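Local coordinates for EvdMO1 (PDB 5T39), which probably transfers a methyl group from S-adenosyl-L-methionine in everninomicin biosynthesis, as the methyltransferase domain of a bifunctional methyltransferase-oxidase, at residues Gly172-Thr177 against Asp246-Gly251; His178-Ser183 against Val213-Arg218. All blocks are in the same frame, centred on the assembly; numbering follows the deposited sequence.

How the interactions relate
Both interactions use strand 172-180 of the Rossmann-like methyltransferase fold, and their centres lie about 14 Å apart. Interaction 1 pairs the first part of this strand with strand 244-252, its antiparallel neighbour in the seven-stranded mixed sheet. Interaction 2 takes the end of the strand and the turn after it. There strand 212-216, on one edge of a small three-stranded sheet, crosses it and leads into helix 218-228. Both segments of interaction 2 fall between those of interaction 1 in sequence. The two also touch: Ile-247 of interaction 1 packs on Tyr-179 and Arg-218. This joins the small sheet to the main one, whose Ser-176 side chain lies about 6 Å from the bound S-adenosylhomocysteine.

Interaction 1: Gly172-Thr177 against Asp246-Gly251; sequences GIYLST and DIVVVG
Val-248 spreads its two methyls over the side chains of Tyr-174 and Ser-176. CG1 points to the phenol end of the tyrosine and lies 3.7 Å from Tyr-174 CZ. The tyrosine CG is anti to the backbone N (chi1 -176°), which carries the ring past its own pair mate, Val-250, to Val-248. The contact with the ring is oblique. The other methyl, Val-248 CG2, sits 3.7 Å from Ser-176 OG. Replacing Val-248 by an alanine would probably open a gap beside the tyrosine ring and the serine hydroxyl. A water 3.2 Å from Ser-176 OG also gives a weak bond to Ile-247 O.

On the other face of the sheet the side chains run alongside one another. Leu-175 and Val-249 point the same way, with Leu-175 CB 3.9 Å from Val-249 CG2. Thr-177 and Ile-247 do likewise, methyl to methyl, with their CG2 atoms 3.8 Å apart. Ile-173 CG2 rests against the backbone of Gly-251, which brings no side chain. Helix 218-228 covers Ile-247 and Val-249 through Leu-221, Phe-222 and Leu-225.

The strands are antiparallel, at 172°. Six backbone hydrogen bonds join three hydrogen-bonded pairs, Ile-173 with Gly-251, Leu-175 with Val-249 and Thr-177 with Ile-247. The bond from Leu-175 N to Val-249 O is 2.9 Å long and almost straight. Strand 244-252 is the antiparallel strand inserted between 172-180 and the edge strand 232-239, a hallmark of the class I methyltransferase sheet. The backbone bonds set the register, and what the side chains add across the pair is mainly apolar packing.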
ATOM      1  N   GLY A 172     -10.089   6.255  -9.064  1.00  8.27           N
ATOM      2  CA  GLY A 172     -10.491   5.377  -7.991  1.00  8.38           C
ATOM      3  C   GLY A 172      -9.360   5.113  -7.024  1.00  7.92           C
ATOM      4  O   GLY A 172      -8.214   4.932  -7.441  1.00  8.35           O
ATOM      5  N   ILE A 173      -9.675   5.071  -5.736  1.00  7.77           N
ATOM      6  CA  ILE A 173      -8.701   4.703  -4.715  1.00  7.84           C
ATOM      7  C   ILE A 173      -9.346   3.747  -3.726  1.00  7.73           C
ATOM      8  O   ILE A 173     -10.490   3.940  -3.300  1.00  9.03           O
ATOM      9  CB  ILE A 173      -8.110   5.947  -4.014  1.00  7.98           C
ATOM     10  CG1 ILE A 173      -6.936   5.555  -3.096  1.00  8.40           C
ATOM     11  CG2 ILE A 173      -9.189   6.737  -3.256  1.00  8.99           C
ATOM     12  CD1 ILE A 173      -6.188   6.745  -2.543  1.00  9.69           C
ATOM     13  N   TYR A 174      -8.610   2.707  -3.355  1.00  7.50           N
ATOM     14  CA  TYR A 174      -8.952   1.824  -2.247  1.00  7.91           C
ATOM     15  C   TYR A 174      -7.972   2.190  -1.149  1.00  7.54           C
ATOM     16  O   TYR A 174      -6.769   1.949  -1.287  1.00  8.27           O
ATOM     17  CB  TYR A 174      -8.814   0.368  -2.671  1.00  8.30           C
ATOM     18  CG  TYR A 174      -9.223  -0.659  -1.647  1.00  9.09           C
ATOM     19  CD1 TYR A 174     -10.414  -1.358  -1.772  1.00 10.25           C
ATOM     20  CD2 TYR A 174      -8.413  -0.943  -0.558  1.00  9.25           C
ATOM     21  CE1 TYR A 174     -10.784  -2.316  -0.851  1.00 10.81           C
ATOM     22  CE2 TYR A 174      -8.773  -1.905   0.363  1.00 10.40           C
ATOM     23  CZ  TYR A 174      -9.962  -2.585   0.205  1.00 11.06           C
ATOM     24  OH  TYR A 174     -10.356  -3.550   1.098  1.00 12.67           O
ATOM     25  N   LEU A 175      -8.467   2.844  -0.108  1.00  7.53           N
ATOM     26  CA  LEU A 175      -7.635   3.441   0.929  1.00  7.59           C
ATOM     27  C   LEU A 175      -7.884   2.721   2.246  1.00  7.83           C
ATOM     28  O   LEU A 175      -9.007   2.721   2.748  1.00  8.98           O
ATOM     29  CB  LEU A 175      -7.985   4.923   1.075  1.00  8.11           C
ATOM     30  CG  LEU A 175      -7.252   5.662   2.196  1.00  8.61           C
ATOM     31  CD1 LEU A 175      -5.766   5.762   1.872  1.00  9.19           C
ATOM     32  CD2 LEU A 175      -7.866   7.034   2.406  1.00  9.50           C
ATOM     33  N   SER A 176      -6.833   2.149   2.824  1.00  7.80           N
ATOM     34  CA  SER A 176      -6.898   1.561   4.156  1.00  8.31           C
ATOM     35  C   SER A 176      -5.885   2.309   5.005  1.00  8.35           C
ATOM     36  O   SER A 176      -4.700   2.353   4.651  1.00  8.51           O
ATOM     37  CB  SER A 176      -6.573   0.074   4.085  1.00  9.23           C
ATOM     38  OG  SER A 176      -6.593  -0.520   5.366  1.00 10.26           O
ATOM     39  N   THR A 177      -6.353   2.946   6.081  1.00  8.48           N
ATOM     40  CA  THR A 177      -5.481   3.799   6.868  1.00  8.55           C
ATOM     41  C   THR A 177      -5.980   3.905   8.298  1.00  8.88           C
ATOM     42  O   THR A 177      -7.161   3.709   8.586  1.00 10.02           O
ATOM     43  CB  THR A 177      -5.388   5.204   6.243  1.00  8.98           C
ATOM     44  OG1 THR A 177      -4.372   5.964   6.905  1.00  9.42           O
ATOM     45  CG2 THR A 177      -6.714   5.946   6.276  1.00  9.50           C
ATOM     46  N   ASP A 246      -9.319   3.043  12.707  1.00 11.10           N
ATOM     47  CA  ASP A 246      -9.032   2.309  11.481  1.00 11.19           C
ATOM     48  C   ASP A 246     -10.162   2.549  10.492  1.00 10.45           C
ATOM     49  O   ASP A 246     -11.332   2.546  10.881  1.00 10.97           O
ATOM     50  CB  ASP A 246      -8.994   0.788  11.727  1.00 12.98           C
ATOM     51  CG  ASP A 246      -8.075   0.371  12.854  1.00 15.30           C
ATOM     52  OD1 ASP A 246      -7.186   1.137  13.271  1.00 16.27           O
ATOM     53  OD2 ASP A 246      -8.259  -0.768  13.323  1.00 17.37           O
ATOM     54  N   ILE A 247      -9.837   2.708   9.211  1.00  9.53           N
ATOM     55  CA  ILE A 247     -10.878   2.868   8.204  1.00  9.03           C
ATOM     56  C   ILE A 247     -10.398   2.289   6.879  1.00  8.80           C
ATOM     57  O   ILE A 247      -9.209   2.348   6.531  1.00  9.17           O
ATOM     58  CB  ILE A 247     -11.335   4.345   8.093  1.00  8.96           C
ATOM     59  CG1 ILE A 247     -12.712   4.457   7.428  1.00  9.44           C
ATOM     60  CG2 ILE A 247     -10.291   5.192   7.371  1.00  9.40           C
ATOM     61  CD1 ILE A 247     -13.288   5.865   7.485  1.00  9.95           C
ATOM     62  N   VAL A 248     -11.348   1.732   6.134  1.00  8.84           N
ATOM     63  CA  VAL A 248     -11.154   1.332   4.749  1.00  8.82           C
ATOM     64  C   VAL A 248     -12.249   2.010   3.947  1.00  8.62           C
ATOM     65  O   VAL A 248     -13.436   1.830   4.241  1.00  9.19           O
ATOM     66  CB  VAL A 248     -11.214  -0.195   4.564  1.00  9.90           C
ATOM     67  CG1 VAL A 248     -10.952  -0.555   3.111  1.00 10.85           C
ATOM     68  CG2 VAL A 248     -10.226  -0.909   5.487  1.00 11.07           C
ATOM     69  N   VAL A 249     -11.858   2.778   2.941  1.00  8.55           N
ATOM     70  CA  VAL A 249     -12.817   3.473   2.100  1.00  8.92           C
ATOM     71  C   VAL A 249     -12.453   3.268   0.646  1.00  8.69           C
ATOM     72  O   VAL A 249     -11.288   3.052   0.287  1.00  9.60           O
ATOM     73  CB  VAL A 249     -12.928   4.984   2.378  1.00 10.25           C
ATOM     74  CG1 VAL A 249     -13.199   5.251   3.829  1.00 10.93           C
ATOM     75  CG2 VAL A 249     -11.707   5.735   1.927  1.00 11.45           C
ATOM     76  N   VAL A 250     -13.470   3.361  -0.196  1.00  8.70           N
ATOM     77  CA  VAL A 250     -13.306   3.469  -1.630  1.00  9.02           C
ATOM     78  C   VAL A 250     -13.669   4.890  -2.018  1.00  8.96           C
ATOM     79  O   VAL A 250     -14.781   5.351  -1.740  1.00 10.22           O
ATOM     80  CB  VAL A 250     -14.200   2.465  -2.371  1.00 10.76           C
ATOM     81  CG1 VAL A 250     -14.027   2.630  -3.866  1.00 12.62           C
ATOM     82  CG2 VAL A 250     -13.899   1.043  -1.932  1.00 12.22           C
ATOM     83  N   GLY A 251     -12.733   5.599  -2.628  1.00  9.01           N
ATOM     84  CA  GLY A 251     -12.969   6.936  -3.136  1.00  9.21           C
ATOM     85  C   GLY A 251     -13.100   6.889  -4.646  1.00  9.21           C
ATOM     86  O   GLY A 251     -12.324   6.208  -5.326  1.00  9.45           O
TER
HETATM   87  O   HOH W   1      -7.969  -0.087   8.227  1.00 32.45           O

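Interaction 2: His178-Ser183 against Val213-Arg218; sequences HYWGSS and VRWLDR
Trp-180 N donates to Leu-216 O, tying the end of a Rossmann-sheet strand to strand 212-216, which crosses it at 78°. The bond is 2.8 Å long and nearly straight. Two waters satisfy further backbone groups. One donates to His-178 O and accepts from Leu-216 N. The other donates to Trp-180 O and accepts from Arg-218 N, at the start of helix 218-228.

Asp-217 is the N-cap of that helix. Its side chain caps a backbone N in the first turn, and OD1 also bonds Ser-220 OG. Asp-217 CG stands between its backbone N and carbonyl carbon (chi1 68°). From there OD2 accepts from Ser-183 OG at 2.7 Å, on its anti side and 22° out of the carboxylate plane. Ser-182 O is buried here without a polar partner.

Arg-218 crosses the ring of Tyr-179, with CG over its face in a CH-pi contact, 4.2 Å from the centroid. The ring and guanidinium planes are nearly perpendicular. Their polar ends share an outside partner: Glu-238 OE2 hydrogen-bonds Tyr-179 OH and forms a salt bridge with Arg-218 NE.

The rings of His-178 and Trp-215 are almost parallel but offset so far that little of one faces the other. His-178 ND1 hydrogen-bonds Cys-245 O and, weakly, Asp-246 OD1. The closest touch of this pair is His-178 CB against Trp-215 CZ3, at 3.5 Å.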
ATOM      1  N   HIS A 178      -5.061   4.274   9.181  1.00  9.20           N
ATOM      2  CA  HIS A 178      -5.451   4.829  10.463  1.00 10.11           C
ATOM      3  C   HIS A 178      -5.744   6.321  10.338  1.00 10.18           C
ATOM      4  O   HIS A 178      -5.279   7.007   9.424  1.00 10.51           O
ATOM      5  CB  HIS A 178      -4.329   4.681  11.479  1.00 11.95           C
ATOM      6  CG  HIS A 178      -3.964   3.267  11.778  1.00 14.21           C
ATOM      7  ND1 HIS A 178      -4.862   2.355  12.285  1.00 15.96           N
ATOM      8  CD2 HIS A 178      -2.782   2.615  11.673  1.00 16.53           C
ATOM      9  CE1 HIS A 178      -4.255   1.195  12.461  1.00 18.06           C
ATOM     10  NE2 HIS A 178      -2.991   1.326  12.101  1.00 18.46           N
ATOM     11  N   TYR A 179      -6.507   6.819  11.305  1.00 10.00           N
ATOM     12  CA  TYR A 179      -6.679   8.246  11.519  1.00 10.19           C
ATOM     13  C   TYR A 179      -6.769   8.444  13.028  1.00 10.77           C
ATOM     14  O   TYR A 179      -6.899   7.483  13.787  1.00 11.09           O
ATOM     15  CB  TYR A 179      -7.871   8.834  10.730  1.00 10.49           C
ATOM     16  CG  TYR A 179      -9.225   8.392  11.215  1.00 10.15           C
ATOM     17  CD1 TYR A 179      -9.884   7.300  10.656  1.00  9.62           C
ATOM     18  CD2 TYR A 179      -9.854   9.075  12.248  1.00 10.39           C
ATOM     19  CE1 TYR A 179     -11.131   6.904  11.123  1.00 10.10           C
ATOM     20  CE2 TYR A 179     -11.086   8.688  12.714  1.00 10.70           C
ATOM     21  CZ  TYR A 179     -11.721   7.602  12.161  1.00 10.60           C
ATOM     22  OH  TYR A 179     -12.948   7.228  12.669  1.00 11.70           O
ATOM     23  N   TRP A 180      -6.674   9.692  13.465  1.00 11.34           N
ATOM     24  CA  TRP A 180      -6.642  10.014  14.885  1.00 12.73           C
ATOM     25  C   TRP A 180      -8.038  10.406  15.342  1.00 13.09           C
ATOM     26  O   TRP A 180      -8.705  11.210  14.686  1.00 12.95           O
ATOM     27  CB  TRP A 180      -5.657  11.152  15.133  1.00 14.31           C
ATOM     28  CG  TRP A 180      -5.445  11.441  16.575  1.00 16.22           C
ATOM     29  CD1 TRP A 180      -5.812  12.572  17.235  1.00 17.46           C
ATOM     30  CD2 TRP A 180      -4.825  10.588  17.554  1.00 18.12           C
ATOM     31  NE1 TRP A 180      -5.457  12.486  18.555  1.00 18.72           N
ATOM     32  CE2 TRP A 180      -4.854  11.279  18.782  1.00 19.11           C
ATOM     33  CE3 TRP A 180      -4.250   9.314  17.513  1.00 19.56           C
ATOM     34  CZ2 TRP A 180      -4.322  10.744  19.958  1.00 20.76           C
ATOM     35  CZ3 TRP A 180      -3.719   8.783  18.687  1.00 21.15           C
ATOM     36  CH2 TRP A 180      -3.765   9.499  19.891  1.00 21.41           C
ATOM     37  N   GLY A 181      -8.469   9.851  16.480  1.00 13.88           N
ATOM     38  CA  GLY A 181      -9.847   9.920  16.940  1.00 14.25           C
ATOM     39  C   GLY A 181     -10.272  11.176  17.661  1.00 15.55           C
ATOM     40  O   GLY A 181     -11.424  11.255  18.098  1.00 16.86           O
ATOM     41  N   SER A 182      -9.392  12.156  17.809  1.00 16.11           N
ATOM     42  CA  SER A 182      -9.707  13.393  18.500  1.00 17.74           C
ATOM     43  C   SER A 182      -9.195  14.563  17.678  1.00 17.83           C
ATOM     44  O   SER A 182      -8.278  14.421  16.867  1.00 19.49           O
ATOM     45  CB  SER A 182      -9.059  13.417  19.875  1.00 19.75           C
ATOM     46  OG  SER A 182      -9.272  14.666  20.510  1.00 21.41           O
ATOM     47  N   SER A 183      -9.828  15.707  17.857  1.00 17.19           N
ATOM     48  CA  SER A 183      -9.362  16.938  17.250  1.00 17.30           C
ATOM     49  C   SER A 183      -8.682  17.844  18.260  1.00 17.60           C
ATOM     50  O   SER A 183      -8.108  18.868  17.879  1.00 18.52           O
ATOM     51  CB  SER A 183     -10.534  17.658  16.576  1.00 17.46           C
ATOM     52  OG  SER A 183     -11.159  16.806  15.632  1.00 17.76           O
ATOM     53  N   VAL A 213       5.729  12.017  10.602  1.00  9.07           N
ATOM     54  CA  VAL A 213       4.498  11.744   9.876  1.00  9.10           C
ATOM     55  C   VAL A 213       3.419  12.675  10.410  1.00  8.47           C
ATOM     56  O   VAL A 213       3.543  13.247  11.492  1.00  9.26           O
ATOM     57  CB  VAL A 213       4.041  10.270  10.024  1.00  9.70           C
ATOM     58  CG1 VAL A 213       5.095   9.332   9.511  1.00 10.71           C
ATOM     59  CG2 VAL A 213       3.683   9.926  11.467  1.00 10.95           C
ATOM     60  N   ARG A 214       2.328  12.799   9.651  1.00  8.38           N
ATOM     61  CA  ARG A 214       1.140  13.481  10.149  1.00  8.62           C
ATOM     62  C   ARG A 214      -0.068  12.586   9.965  1.00  8.62           C
ATOM     63  O   ARG A 214      -0.341  12.128   8.851  1.00  9.92           O
ATOM     64  CB  ARG A 214       0.894  14.817   9.455  1.00  8.72           C
ATOM     65  CG  ARG A 214       1.926  15.850   9.815  1.00  9.28           C
ATOM     66  CD  ARG A 214       1.620  17.196   9.199  1.00  9.84           C
ATOM     67  NE  ARG A 214       2.595  18.226   9.547  1.00 10.96           N
ATOM     68  CZ  ARG A 214       3.734  18.428   8.908  1.00 11.26           C
ATOM     69  NH1 ARG A 214       4.087  17.655   7.900  1.00 11.85           N
ATOM     70  NH2 ARG A 214       4.549  19.397   9.302  1.00 12.64           N
ATOM     71  N   TRP A 215      -0.779  12.340  11.052  1.00  9.02           N
ATOM     72  CA  TRP A 215      -2.078  11.693  11.002  1.00  9.69           C
ATOM     73  C   TRP A 215      -3.152  12.767  10.916  1.00  9.64           C
ATOM     74  O   TRP A 215      -2.975  13.878  11.407  1.00 10.69           O
ATOM     75  CB  TRP A 215      -2.323  10.856  12.256  1.00 11.30           C
ATOM     76  CG  TRP A 215      -1.496   9.624  12.417  1.00 12.18           C
ATOM     77  CD1 TRP A 215      -0.200   9.425  12.049  1.00 13.94           C
ATOM     78  CD2 TRP A 215      -1.933   8.407  13.020  1.00 11.40           C
ATOM     79  NE1 TRP A 215       0.198   8.151  12.393  1.00 14.09           N
ATOM     80  CE2 TRP A 215      -0.853   7.509  12.991  1.00 12.49           C
ATOM     81  CE3 TRP A 215      -3.136   7.995  13.591  1.00 10.94           C
ATOM     82  CZ2 TRP A 215      -0.945   6.216  13.502  1.00 12.85           C
ATOM     83  CZ3 TRP A 215      -3.222   6.729  14.105  1.00 12.03           C
ATOM     84  CH2 TRP A 215      -2.136   5.850  14.058  1.00 12.79           C
ATOM     85  N   LEU A 216      -4.281  12.423  10.312  1.00  9.75           N
ATOM     86  CA  LEU A 216      -5.431  13.310  10.183  1.00 10.21           C
ATOM     87  C   LEU A 216      -6.510  12.924  11.185  1.00 10.04           C
ATOM     88  O   LEU A 216      -6.644  11.752  11.540  1.00 10.92           O
ATOM     89  CB  LEU A 216      -6.000  13.208   8.769  1.00 10.50           C
ATOM     90  CG  LEU A 216      -5.051  13.736   7.687  1.00 11.14           C
ATOM     91  CD1 LEU A 216      -5.462  13.283   6.310  1.00 12.34           C
ATOM     92  CD2 LEU A 216      -4.989  15.239   7.699  1.00 14.15           C
ATOM     93  N   ASP A 217      -7.298  13.912  11.630  1.00 10.22           N
ATOM     94  CA  ASP A 217      -8.567  13.558  12.259  1.00 10.55           C
ATOM     95  C   ASP A 217      -9.570  13.150  11.179  1.00 10.00           C
ATOM     96  O   ASP A 217      -9.294  13.238   9.984  1.00  9.79           O
ATOM     97  CB  ASP A 217      -9.072  14.647  13.217  1.00 11.69           C
ATOM     98  CG  ASP A 217      -9.496  15.937  12.537  1.00 12.12           C
ATOM     99  OD1 ASP A 217      -9.422  16.044  11.297  1.00 12.15           O
ATOM    100  OD2 ASP A 217      -9.908  16.868  13.284  1.00 14.01           O
ATOM    101  N   ARG A 218     -10.732  12.653  11.597  1.00 10.11           N
ATOM    102  CA  ARG A 218     -11.655  12.088  10.621  1.00  9.83           C
ATOM    103  C   ARG A 218     -12.146  13.144   9.649  1.00  9.80           C
ATOM    104  O   ARG A 218     -12.205  12.910   8.436  1.00  9.67           O
ATOM    105  CB  ARG A 218     -12.844  11.408  11.301  1.00 10.30           C
ATOM    106  CG  ARG A 218     -13.566  10.456  10.354  1.00 10.49           C
ATOM    107  CD  ARG A 218     -14.810   9.864  10.995  1.00 10.72           C
ATOM    108  NE  ARG A 218     -15.400   8.783  10.203  1.00 11.03           N
ATOM    109  CZ  ARG A 218     -16.218   8.947   9.165  1.00 10.96           C
ATOM    110  NH1 ARG A 218     -16.590  10.160   8.764  1.00 11.80           N
ATOM    111  NH2 ARG A 218     -16.698   7.878   8.537  1.00 11.00           N
TER
HETATM  112  O   HOH W   2      -4.379   9.815   9.025  1.00 13.05           O
HETATM  113  O   HOH W   3     -11.184  12.148  14.426  1.00 13.63           O